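Local coordinates for protein N-acetylmuramoyl-L-alanine amidase AmiD (Escherichia coli, PDB 3D2Y) that hydrolyses the amide link between N-acetylmuramoyl groups and L-amino acids in certain cell-wall glycopeptides, using one catalytic zinc ion, at residues A193-V198 and E242-T247; A120-A125 and L165-Q170; S54-V59 and A82-I87; A25-K30 and A139-K144. All blocks are in the same frame, centred on the assembly; numbering follows the deposited sequence.

Overall arrangement
Contacts 2, 3 and 4 belong to the zinc amidase fold, whereas contact 1 lies among the C-terminal helices, about 34 Å (between centres) from contact 3 and across the chain's centre. Contact 3 is nested inside the chain loop closed by contact 4, and the two touch, with centres about 18 Å apart. Contact 2 interlocks with contact 4 along the sequence, and both use helix 124-141, at its start and near its C-terminal end (centres about 26 Å apart). Contact 1 comes last. Contact 2 lies near the substrate-binding Y36, contact 3 near H35 and E104; contacts 1 and 4 lie away from these sites, each packing a loop on a helix end.

Contact 1. Residues A193-V198 and E242-T247; sequences APHTPV and EADAET
The N-terminus of helix 245-258 meets the loop between helices 182-189 and 200-210, with D244 as the N-cap. Its CG sits in the crowded position between backbone N and carbonyl carbon (chi1 61°), which carries the carboxylate back over the first helical turn. There OD1 takes two bonds from T247, from N at 3.0 Å and from OG1 at 2.6 Å, both donors lying above the carboxylate plane. The other oxygen, OD2, accepts from H195 ND1 at 3.2 Å, close to the imidazole plane; the two planes are tilted by only 19°, yet ND1 meets OD2 from above the carboxylate. R235 forms salt bridges to both D244 OD2 and E246 OE2, a charge that would probably favour the ionised carboxylates. An alanine in place of D244 would remove the cap and the histidine's acceptor, and would probably loosen both the start of the helix and its hold on the loop. In this C-terminal helical region the loop makes a type I turn, A193 to T196, whose A193 O accepts from both N and OG1 of T196. The turn presents P194 O to E246 N at 2.8 Å, the donor lying on a carbonyl lone pair. A single beta bridge pairs P197 with D244: V198 N reaches A243 O at 3.0 Å in an almost straight bond (175°), and A245 N gives T196 O a weak one. Beside the bridge, V198 CG2 packs on A245 CA at 3.8 Å, while the extended E246 chain brings OE2 to 3.6 Å from P194 CB.

Contact 2. Residues A120-A125 and L165-Q170; sequences APFEPA and LFPWQQ
The backbones of 120-125 and 165-170 run past each other without a direct hydrogen bond, P121 and L165 coming within 5.7 Å at their CA atoms; a water spans them, accepting from F122 N and donating to L165 O at 2.7 Å. F122 and L165 contribute the most to the contact. The F122 ring receives the edge of the F166 ring in a T-shaped pair, centroids 5.1 Å apart and planes at 86°. F166 CD2 stands over the middle of the F122 face, put there by CG lying anti to the backbone N (chi1 -170°). The rim of F122 also touches the opposite backbone, CE1 lying 3.5 Å from F166 N. An alanine in place of F122 would take away the face that F166 meets and would probably leave the two segments less well packed. Nearby, L165 CD1 lies alongside P121, 3.7 Å from its N. P167, at the centre of an inverse gamma turn, stands at the N-cap position of helix 168-173 and rests its CD on one face of F166. Beyond the pair, F122 and F166 both pack on L105 of strand 100-105, F122 lies near the substrate-binding Y36, and F166 reaches I34 of strand 31-36 and L130 of helix 124-141.

Contact 3. Residues S54-V59 and A82-I87; sequences SSHYLV and AWHAGI
S54 OG and H84 CG both take the crowded position between backbone N and carbonyl carbon (chi1 67° and 70°). The S54 torsion folds OG back onto the other segment, where it accepts from W83 N at 3.0 Å. S54 N donates to W83 O, also at 3.0 Å, from above the carbonyl plane. Next to them A82 CB lies over one face of the H56 imidazole, 3.7 Å from the centroid, in a CH-pi contact. H56 is held at both nitrogens, NE2 to E80 O and ND1 to G102 N, which fixes the plane that the methyl covers. This packing lies in the active-site region of the amidase fold, where 54-59 enters the central sheet as strand 57-59. H84 is second-shell to the zinc: its ND1 is hydrogen-bonded to NE2 of the zinc ligand H35, and A85 O to NE2 of the ligand H151. S54 O presses close to H84 CB, 3.1 Å away. Just before strand 57-59, S55 touches the proton acceptor E104 of strand 100-105, and S55 OG donates to Y57 O at 3.0 Å. W83 packs on a basic side chain of the bound peptide.

Contact 4. Residues A25-K30 and A139-K144; sequences AYPRIK and ARYHIK
I29 lies in the loop that leads into strand 31-36 of the amidase fold, and its side chain runs obliquely across Y141, near the C-terminal end of helix 124-141. CB starts 4.0 Å from Y141 CG. From there the branches part: CG2, anti to the backbone N, lies 3.9 Å from Y141 CD2 and reaches on to I143 CD1, while CG1 turns beside the backbone N (chi1 -63°) and carries CD1 out over the ring. At the tip CD1 meets Y141 CZ at 3.5 Å, a CH-pi contact over the face and offset toward the hydroxyl end. The opposite face is covered by R140 CG, so the phenol is sandwiched between aliphatic carbons. Its OH is hydrogen-bonded to OE1 of E78, whose OE2 forms a salt bridge with R140. P27 packs beside Y141, P27 CG sitting 3.4 Å from Y141 O and P27 CB approaching Y141 CD1. I101 of strand 100-105 packs on both I29 and Y141. No direct hydrogen bond joins the backbones. One water donates to I29 O and Y141 O; a second donates to K30 O at 2.7 Å and accepts from K144 N at 2.9 Å.

Contact 1. Residues A193-V198 and E242-T247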
# COMPACT_ATOMS: atom_id res chain seq x y z
N ALA A 193 -4.74 -3.24 -28.86
CA ALA A 193 -5.21 -1.96 -28.33
C ALA A 193 -5.32 -2.10 -26.79
O ALA A 193 -5.67 -3.19 -26.29
CB ALA A 193 -6.55 -1.59 -28.91
N PRO A 194 -5.03 -1.02 -26.04
CA PRO A 194 -5.02 -1.17 -24.58
C PRO A 194 -6.30 -1.81 -23.99
O PRO A 194 -6.20 -2.66 -23.09
CB PRO A 194 -4.86 0.28 -24.08
CG PRO A 194 -4.18 1.00 -25.19
CD PRO A 194 -4.71 0.36 -26.46
N HIS A 195 -7.46 -1.41 -24.50
CA HIS A 195 -8.75 -1.89 -23.99
C HIS A 195 -9.28 -3.18 -24.67
O HIS A 195 -10.45 -3.52 -24.49
CB HIS A 195 -9.81 -0.79 -24.05
CG HIS A 195 -9.43 0.46 -23.32
ND1 HIS A 195 -8.69 0.45 -22.15
CD2 HIS A 195 -9.70 1.76 -23.59
CE1 HIS A 195 -8.52 1.70 -21.74
NE2 HIS A 195 -9.12 2.51 -22.59
N THR A 196 -8.44 -3.88 -25.42
CA THR A 196 -8.81 -5.18 -25.97
C THR A 196 -9.16 -6.11 -24.80
O THR A 196 -8.33 -6.27 -23.90
CB THR A 196 -7.65 -5.79 -26.81
OG1 THR A 196 -7.29 -4.89 -27.87
CG2 THR A 196 -8.04 -7.16 -27.40
N PRO A 197 -10.38 -6.70 -24.80
CA PRO A 197 -10.82 -7.63 -23.73
C PRO A 197 -9.93 -8.86 -23.62
O PRO A 197 -9.61 -9.49 -24.63
CB PRO A 197 -12.22 -8.05 -24.19
CG PRO A 197 -12.68 -6.94 -25.07
CD PRO A 197 -11.44 -6.52 -25.81
N VAL A 198 -9.52 -9.18 -22.39
CA VAL A 198 -8.68 -10.32 -22.10
C VAL A 198 -9.42 -11.30 -21.19
O VAL A 198 -10.36 -10.93 -20.50
CB VAL A 198 -7.34 -9.82 -21.47
CG1 VAL A 198 -6.78 -10.78 -20.42
CG2 VAL A 198 -6.32 -9.54 -22.55
N GLU A 242 -12.78 -4.55 -15.39
CA GLU A 242 -12.79 -5.42 -16.59
C GLU A 242 -11.39 -5.72 -17.11
O GLU A 242 -10.54 -4.83 -17.29
CB GLU A 242 -13.63 -4.77 -17.70
CG GLU A 242 -15.10 -4.55 -17.31
CD GLU A 242 -15.90 -5.84 -17.12
OE1 GLU A 242 -16.98 -5.77 -16.50
OE2 GLU A 242 -15.47 -6.93 -17.59
N ALA A 243 -11.15 -6.99 -17.38
CA ALA A 243 -9.84 -7.43 -17.81
C ALA A 243 -9.58 -6.98 -19.23
O ALA A 243 -10.35 -7.33 -20.15
CB ALA A 243 -9.75 -8.93 -17.71
N ASP A 244 -8.52 -6.20 -19.43
CA ASP A 244 -8.12 -5.82 -20.79
C ASP A 244 -6.63 -6.01 -20.99
O ASP A 244 -5.91 -6.42 -20.07
CB ASP A 244 -8.60 -4.38 -21.16
CG ASP A 244 -8.02 -3.28 -20.26
OD1 ASP A 244 -7.06 -3.50 -19.50
OD2 ASP A 244 -8.55 -2.13 -20.34
N ALA A 245 -6.16 -5.71 -22.20
CA ALA A 245 -4.79 -6.02 -22.60
C ALA A 245 -3.78 -5.14 -21.86
O ALA A 245 -2.71 -5.62 -21.50
CB ALA A 245 -4.62 -5.86 -24.11
N GLU A 246 -4.14 -3.88 -21.64
CA GLU A 246 -3.25 -2.95 -20.93
C GLU A 246 -3.04 -3.38 -19.46
O GLU A 246 -1.89 -3.43 -18.96
CB GLU A 246 -3.79 -1.52 -20.98
CG GLU A 246 -2.91 -0.52 -20.21
CD GLU A 246 -3.38 0.92 -20.35
OE1 GLU A 246 -2.54 1.82 -20.19
OE2 GLU A 246 -4.57 1.14 -20.63
N THR A 247 -4.16 -3.69 -18.79
CA THR A 247 -4.14 -4.21 -17.43
C THR A 247 -3.26 -5.48 -17.29
O THR A 247 -2.40 -5.56 -16.40
CB THR A 247 -5.57 -4.49 -16.88
OG1 THR A 247 -6.35 -3.30 -16.96
CG2 THR A 247 -5.52 -4.87 -15.43

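Contact 2. Residues A120-A125 and L165-Q170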
# COMPACT_ATOMS: atom_id res chain seq x y z
N ALA A 120 -11.24 12.55 -4.37
CA ALA A 120 -10.70 13.90 -4.07
C ALA A 120 -9.21 13.94 -4.39
O ALA A 120 -8.49 13.03 -4.02
CB ALA A 120 -10.89 14.18 -2.61
N PRO A 121 -8.74 14.99 -5.09
CA PRO A 121 -7.31 15.09 -5.38
C PRO A 121 -6.46 15.22 -4.11
O PRO A 121 -6.91 15.76 -3.11
CB PRO A 121 -7.24 16.38 -6.22
CG PRO A 121 -8.61 16.51 -6.81
CD PRO A 121 -9.51 16.09 -5.70
N PHE A 122 -5.23 14.72 -4.15
CA PHE A 122 -4.32 14.91 -3.02
C PHE A 122 -3.54 16.23 -3.10
O PHE A 122 -2.87 16.53 -4.13
CB PHE A 122 -3.36 13.72 -2.94
CG PHE A 122 -4.05 12.43 -2.51
CD1 PHE A 122 -4.76 11.67 -3.44
CD2 PHE A 122 -4.03 12.02 -1.18
CE1 PHE A 122 -5.43 10.46 -3.08
CE2 PHE A 122 -4.71 10.85 -0.79
CZ PHE A 122 -5.41 10.07 -1.77
N GLU A 123 -3.63 17.02 -2.02
CA GLU A 123 -2.87 18.23 -1.90
C GLU A 123 -1.41 17.96 -2.17
O GLU A 123 -0.81 17.05 -1.60
CB GLU A 123 -3.07 18.87 -0.51
CG GLU A 123 -4.49 18.78 0.07
CD GLU A 123 -5.59 19.49 -0.74
OE1 GLU A 123 -5.29 20.26 -1.70
OE2 GLU A 123 -6.78 19.26 -0.39
N PRO A 124 -0.81 18.70 -3.13
CA PRO A 124 0.63 18.48 -3.30
C PRO A 124 1.50 18.68 -2.01
O PRO A 124 2.53 18.01 -1.88
CB PRO A 124 1.04 19.48 -4.40
CG PRO A 124 -0.24 20.22 -4.81
CD PRO A 124 -1.42 19.58 -4.15
N ALA A 125 1.09 19.55 -1.08
CA ALA A 125 1.86 19.75 0.18
C ALA A 125 1.94 18.41 0.97
O ALA A 125 2.98 18.04 1.54
CB ALA A 125 1.24 20.77 1.01
N LEU A 165 -6.86 8.62 -7.51
CA LEU A 165 -6.23 9.96 -7.61
C LEU A 165 -4.90 10.02 -6.83
O LEU A 165 -4.14 11.00 -6.92
CB LEU A 165 -7.20 11.07 -7.19
CG LEU A 165 -8.39 11.30 -8.16
CD1 LEU A 165 -9.16 12.49 -7.75
CD2 LEU A 165 -7.93 11.50 -9.60
N PHE A 166 -4.60 8.95 -6.10
CA PHE A 166 -3.32 8.84 -5.40
C PHE A 166 -2.15 8.71 -6.39
O PHE A 166 -2.18 7.82 -7.24
CB PHE A 166 -3.28 7.69 -4.36
CG PHE A 166 -2.06 7.76 -3.50
CD1 PHE A 166 -0.97 6.92 -3.75
CD2 PHE A 166 -1.96 8.73 -2.51
CE1 PHE A 166 0.22 7.05 -2.95
CE2 PHE A 166 -0.82 8.87 -1.74
CZ PHE A 166 0.27 8.00 -1.95
N PRO A 167 -1.13 9.61 -6.28
CA PRO A 167 -0.07 9.67 -7.31
C PRO A 167 1.07 8.63 -7.18
O PRO A 167 2.21 8.99 -6.87
CB PRO A 167 0.43 11.13 -7.18
CG PRO A 167 0.25 11.46 -5.70
CD PRO A 167 -0.94 10.64 -5.22
N TRP A 168 0.75 7.35 -7.43
CA TRP A 168 1.72 6.24 -7.31
C TRP A 168 2.95 6.40 -8.22
O TRP A 168 4.08 6.17 -7.77
CB TRP A 168 1.04 4.90 -7.59
CG TRP A 168 0.12 4.45 -6.49
CD1 TRP A 168 -1.24 4.47 -6.51
CD2 TRP A 168 0.49 3.99 -5.17
NE1 TRP A 168 -1.76 4.00 -5.31
CE2 TRP A 168 -0.72 3.67 -4.48
CE3 TRP A 168 1.72 3.78 -4.53
CZ2 TRP A 168 -0.74 3.18 -3.16
CZ3 TRP A 168 1.71 3.26 -3.21
CH2 TRP A 168 0.47 2.97 -2.54
N GLN A 169 2.71 6.78 -9.48
CA GLN A 169 3.81 6.99 -10.44
C GLN A 169 4.78 8.11 -9.99
O GLN A 169 5.99 7.93 -10.06
CB GLN A 169 3.29 7.27 -11.86
CG GLN A 169 4.31 6.83 -12.91
CD GLN A 169 3.95 7.22 -14.33
OE1 GLN A 169 2.79 7.47 -14.66
NE2 GLN A 169 4.96 7.25 -15.19
N GLN A 170 4.24 9.23 -9.53
CA GLN A 170 5.06 10.29 -8.94
C GLN A 170 5.94 9.77 -7.80
O GLN A 170 7.11 10.17 -7.67
CB GLN A 170 4.18 11.41 -8.40
CG GLN A 170 4.98 12.58 -7.99
CD GLN A 170 4.22 13.62 -7.23
OE1 GLN A 170 4.81 14.38 -6.47
NE2 GLN A 170 2.90 13.66 -7.40
O HOH W 1 -4.22 13.72 -6.62

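Contact 3. Residues S54-V59 and A82-I87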
# COMPACT_ATOMS: atom_id res chain seq x y z
N SER A 54 -6.34 2.30 14.57
CA SER A 54 -5.24 3.25 14.66
C SER A 54 -4.31 3.18 13.43
O SER A 54 -4.45 2.30 12.57
CB SER A 54 -4.41 3.00 15.92
OG SER A 54 -3.74 1.73 15.83
N SER A 55 -3.38 4.11 13.34
CA SER A 55 -2.30 4.00 12.34
C SER A 55 -1.04 4.55 12.98
O SER A 55 -1.11 5.26 14.00
CB SER A 55 -2.64 4.79 11.06
OG SER A 55 -2.82 6.17 11.37
N HIS A 56 0.11 4.25 12.38
CA HIS A 56 1.38 4.78 12.91
C HIS A 56 1.56 6.25 12.64
O HIS A 56 2.02 6.98 13.51
CB HIS A 56 2.56 4.02 12.36
CG HIS A 56 2.52 2.57 12.67
ND1 HIS A 56 1.92 1.63 11.85
CD2 HIS A 56 3.02 1.88 13.73
CE1 HIS A 56 2.04 0.43 12.40
NE2 HIS A 56 2.71 0.55 13.54
N TYR A 57 1.15 6.70 11.45
CA TYR A 57 1.25 8.11 11.09
C TYR A 57 -0.07 8.67 10.54
O TYR A 57 -0.90 7.97 9.94
CB TYR A 57 2.39 8.31 10.09
CG TYR A 57 3.73 7.82 10.57
CD1 TYR A 57 4.54 8.66 11.34
CD2 TYR A 57 4.18 6.55 10.26
CE1 TYR A 57 5.78 8.23 11.79
CE2 TYR A 57 5.44 6.09 10.71
CZ TYR A 57 6.21 6.96 11.48
OH TYR A 57 7.45 6.65 11.96
N LEU A 58 -0.29 9.94 10.85
CA LEU A 58 -1.39 10.71 10.29
C LEU A 58 -0.84 12.02 9.68
O LEU A 58 -0.26 12.87 10.40
CB LEU A 58 -2.45 11.00 11.38
CG LEU A 58 -3.65 11.92 11.03
CD1 LEU A 58 -4.55 11.35 9.91
CD2 LEU A 58 -4.48 12.15 12.29
N VAL A 59 -1.00 12.16 8.35
CA VAL A 59 -0.50 13.32 7.62
C VAL A 59 -1.67 14.27 7.30
O VAL A 59 -2.59 13.87 6.60
CB VAL A 59 0.21 12.93 6.29
CG1 VAL A 59 0.95 14.18 5.71
CG2 VAL A 59 1.24 11.75 6.54
N ALA A 82 -0.28 -1.32 14.64
CA ALA A 82 -1.42 -0.43 14.69
C ALA A 82 -2.57 -1.20 14.05
O ALA A 82 -2.32 -2.12 13.28
CB ALA A 82 -1.10 0.86 13.91
N TRP A 83 -3.82 -0.85 14.39
CA TRP A 83 -5.05 -1.46 13.86
C TRP A 83 -5.56 -0.72 12.61
O TRP A 83 -6.59 -0.01 12.66
CB TRP A 83 -6.11 -1.54 14.96
CG TRP A 83 -5.96 -2.72 15.91
CD1 TRP A 83 -4.94 -3.62 15.95
CD2 TRP A 83 -6.87 -3.08 16.96
NE1 TRP A 83 -5.17 -4.54 16.95
CE2 TRP A 83 -6.34 -4.21 17.60
CE3 TRP A 83 -8.07 -2.52 17.45
CZ2 TRP A 83 -7.01 -4.86 18.67
CZ3 TRP A 83 -8.73 -3.16 18.48
CH2 TRP A 83 -8.20 -4.30 19.10
N HIS A 84 -4.80 -0.84 11.50
CA HIS A 84 -5.05 -0.13 10.22
C HIS A 84 -5.42 -0.99 9.00
O HIS A 84 -6.16 -0.56 8.13
CB HIS A 84 -3.86 0.81 9.86
CG HIS A 84 -2.61 0.07 9.47
ND1 HIS A 84 -2.30 -0.20 8.16
CD2 HIS A 84 -1.65 -0.54 10.22
CE1 HIS A 84 -1.18 -0.91 8.10
NE2 HIS A 84 -0.77 -1.14 9.34
N ALA A 85 -4.86 -2.19 8.90
CA ALA A 85 -5.07 -3.08 7.73
C ALA A 85 -6.35 -3.91 7.80
O ALA A 85 -6.99 -4.21 6.77
CB ALA A 85 -3.86 -4.03 7.55
N GLY A 86 -6.69 -4.36 9.01
CA GLY A 86 -7.80 -5.29 9.19
C GLY A 86 -7.59 -6.64 8.53
O GLY A 86 -6.45 -7.12 8.35
N ILE A 87 -8.71 -7.30 8.20
CA ILE A 87 -8.65 -8.57 7.45
C ILE A 87 -8.00 -8.29 6.11
O ILE A 87 -8.50 -7.45 5.37
CB ILE A 87 -10.05 -9.17 7.25
CG1 ILE A 87 -10.61 -9.58 8.62
CG2 ILE A 87 -10.03 -10.37 6.27
CD1 ILE A 87 -12.13 -9.48 8.68

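Contact 4. Residues A25-K30 and A139-K144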
# COMPACT_ATOMS: atom_id res chain seq x y z
N ALA A 25 18.95 -12.65 10.33
CA ALA A 25 18.20 -11.75 11.21
C ALA A 25 17.69 -10.63 10.29
O ALA A 25 18.51 -10.00 9.59
CB ALA A 25 19.14 -11.19 12.27
N TYR A 26 16.38 -10.38 10.31
CA TYR A 26 15.68 -9.54 9.34
C TYR A 26 14.56 -8.81 10.06
O TYR A 26 14.04 -9.34 11.05
CB TYR A 26 15.07 -10.40 8.22
CG TYR A 26 16.14 -11.15 7.49
CD1 TYR A 26 16.34 -12.50 7.74
CD2 TYR A 26 17.00 -10.51 6.62
CE1 TYR A 26 17.35 -13.20 7.11
CE2 TYR A 26 18.03 -11.21 5.98
CZ TYR A 26 18.18 -12.56 6.24
OH TYR A 26 19.17 -13.31 5.66
N PRO A 27 14.19 -7.59 9.58
CA PRO A 27 13.04 -6.89 10.17
C PRO A 27 11.75 -7.71 10.24
O PRO A 27 11.44 -8.55 9.35
CB PRO A 27 12.79 -5.67 9.25
CG PRO A 27 14.05 -5.46 8.49
CD PRO A 27 14.83 -6.81 8.50
N ARG A 28 10.96 -7.42 11.27
CA ARG A 28 9.60 -7.94 11.27
C ARG A 28 8.67 -7.09 10.38
O ARG A 28 7.59 -7.54 9.99
CB ARG A 28 9.07 -8.00 12.69
CG ARG A 28 9.89 -8.87 13.65
CD ARG A 28 9.27 -8.83 15.07
NE ARG A 28 10.13 -9.62 15.98
CZ ARG A 28 10.09 -10.95 16.08
NH1 ARG A 28 10.94 -11.51 16.91
NH2 ARG A 28 9.19 -11.72 15.38
N ILE A 29 9.09 -5.84 10.10
CA ILE A 29 8.31 -4.94 9.27
C ILE A 29 8.74 -5.11 7.79
O ILE A 29 9.91 -4.99 7.46
CB ILE A 29 8.43 -3.46 9.76
CG1 ILE A 29 7.87 -3.30 11.17
CG2 ILE A 29 7.76 -2.48 8.74
CD1 ILE A 29 8.42 -2.11 11.98
N LYS A 30 7.79 -5.40 6.91
CA LYS A 30 8.07 -5.67 5.51
C LYS A 30 7.18 -4.84 4.57
O LYS A 30 7.47 -4.77 3.39
CB LYS A 30 7.80 -7.14 5.19
CG LYS A 30 8.66 -8.14 6.02
CD LYS A 30 7.83 -9.31 6.52
CE LYS A 30 8.43 -10.14 7.59
NZ LYS A 30 8.92 -11.38 6.90
N ALA A 139 13.99 2.84 3.87
CA ALA A 139 15.40 2.62 4.24
C ALA A 139 15.59 1.83 5.52
O ALA A 139 16.45 0.91 5.59
CB ALA A 139 16.19 3.99 4.33
N ARG A 140 14.82 2.20 6.55
CA ARG A 140 15.00 1.64 7.88
C ARG A 140 14.85 0.09 7.88
O ARG A 140 15.64 -0.61 8.54
CB ARG A 140 14.03 2.31 8.86
CG ARG A 140 14.22 1.88 10.29
CD ARG A 140 13.94 3.00 11.24
NE ARG A 140 12.64 3.60 10.99
CZ ARG A 140 12.44 4.88 10.71
NH1 ARG A 140 13.46 5.73 10.67
NH2 ARG A 140 11.20 5.32 10.49
N TYR A 141 13.87 -0.40 7.11
CA TYR A 141 13.44 -1.82 7.11
C TYR A 141 13.76 -2.56 5.83
O TYR A 141 13.44 -3.74 5.68
CB TYR A 141 11.95 -1.95 7.47
CG TYR A 141 11.65 -1.29 8.78
CD1 TYR A 141 12.19 -1.80 9.98
CD2 TYR A 141 10.90 -0.12 8.84
CE1 TYR A 141 11.93 -1.19 11.19
CE2 TYR A 141 10.65 0.50 10.05
CZ TYR A 141 11.16 -0.03 11.21
OH TYR A 141 10.93 0.59 12.42
N HIS A 142 14.42 -1.85 4.92
CA HIS A 142 14.69 -2.34 3.57
C HIS A 142 13.44 -2.85 2.85
O HIS A 142 13.41 -3.96 2.30
CB HIS A 142 15.77 -3.41 3.59
CG HIS A 142 17.15 -2.87 3.71
ND1 HIS A 142 17.66 -2.37 4.89
CD2 HIS A 142 18.14 -2.75 2.79
CE1 HIS A 142 18.90 -1.97 4.69
NE2 HIS A 142 19.22 -2.20 3.43
N ILE A 143 12.38 -2.06 2.91
CA ILE A 143 11.11 -2.44 2.34
C ILE A 143 11.24 -2.47 0.82
O ILE A 143 11.81 -1.54 0.26
CB ILE A 143 10.01 -1.45 2.79
CG1 ILE A 143 9.79 -1.62 4.29
CG2 ILE A 143 8.73 -1.66 1.96
CD1 ILE A 143 8.63 -0.77 4.86
N LYS A 144 10.82 -3.57 0.19
CA LYS A 144 10.98 -3.75 -1.27
C LYS A 144 9.89 -2.94 -1.94
O LYS A 144 8.84 -2.76 -1.32
CB LYS A 144 10.80 -5.21 -1.66
CG LYS A 144 11.97 -6.07 -1.22
CD LYS A 144 11.87 -7.49 -1.71
CE LYS A 144 10.93 -8.31 -0.83
NZ LYS A 144 11.36 -9.76 -0.77
O HOH W 2 11.62 -5.72 5.66
O HOH W 3 9.53 -5.56 1.79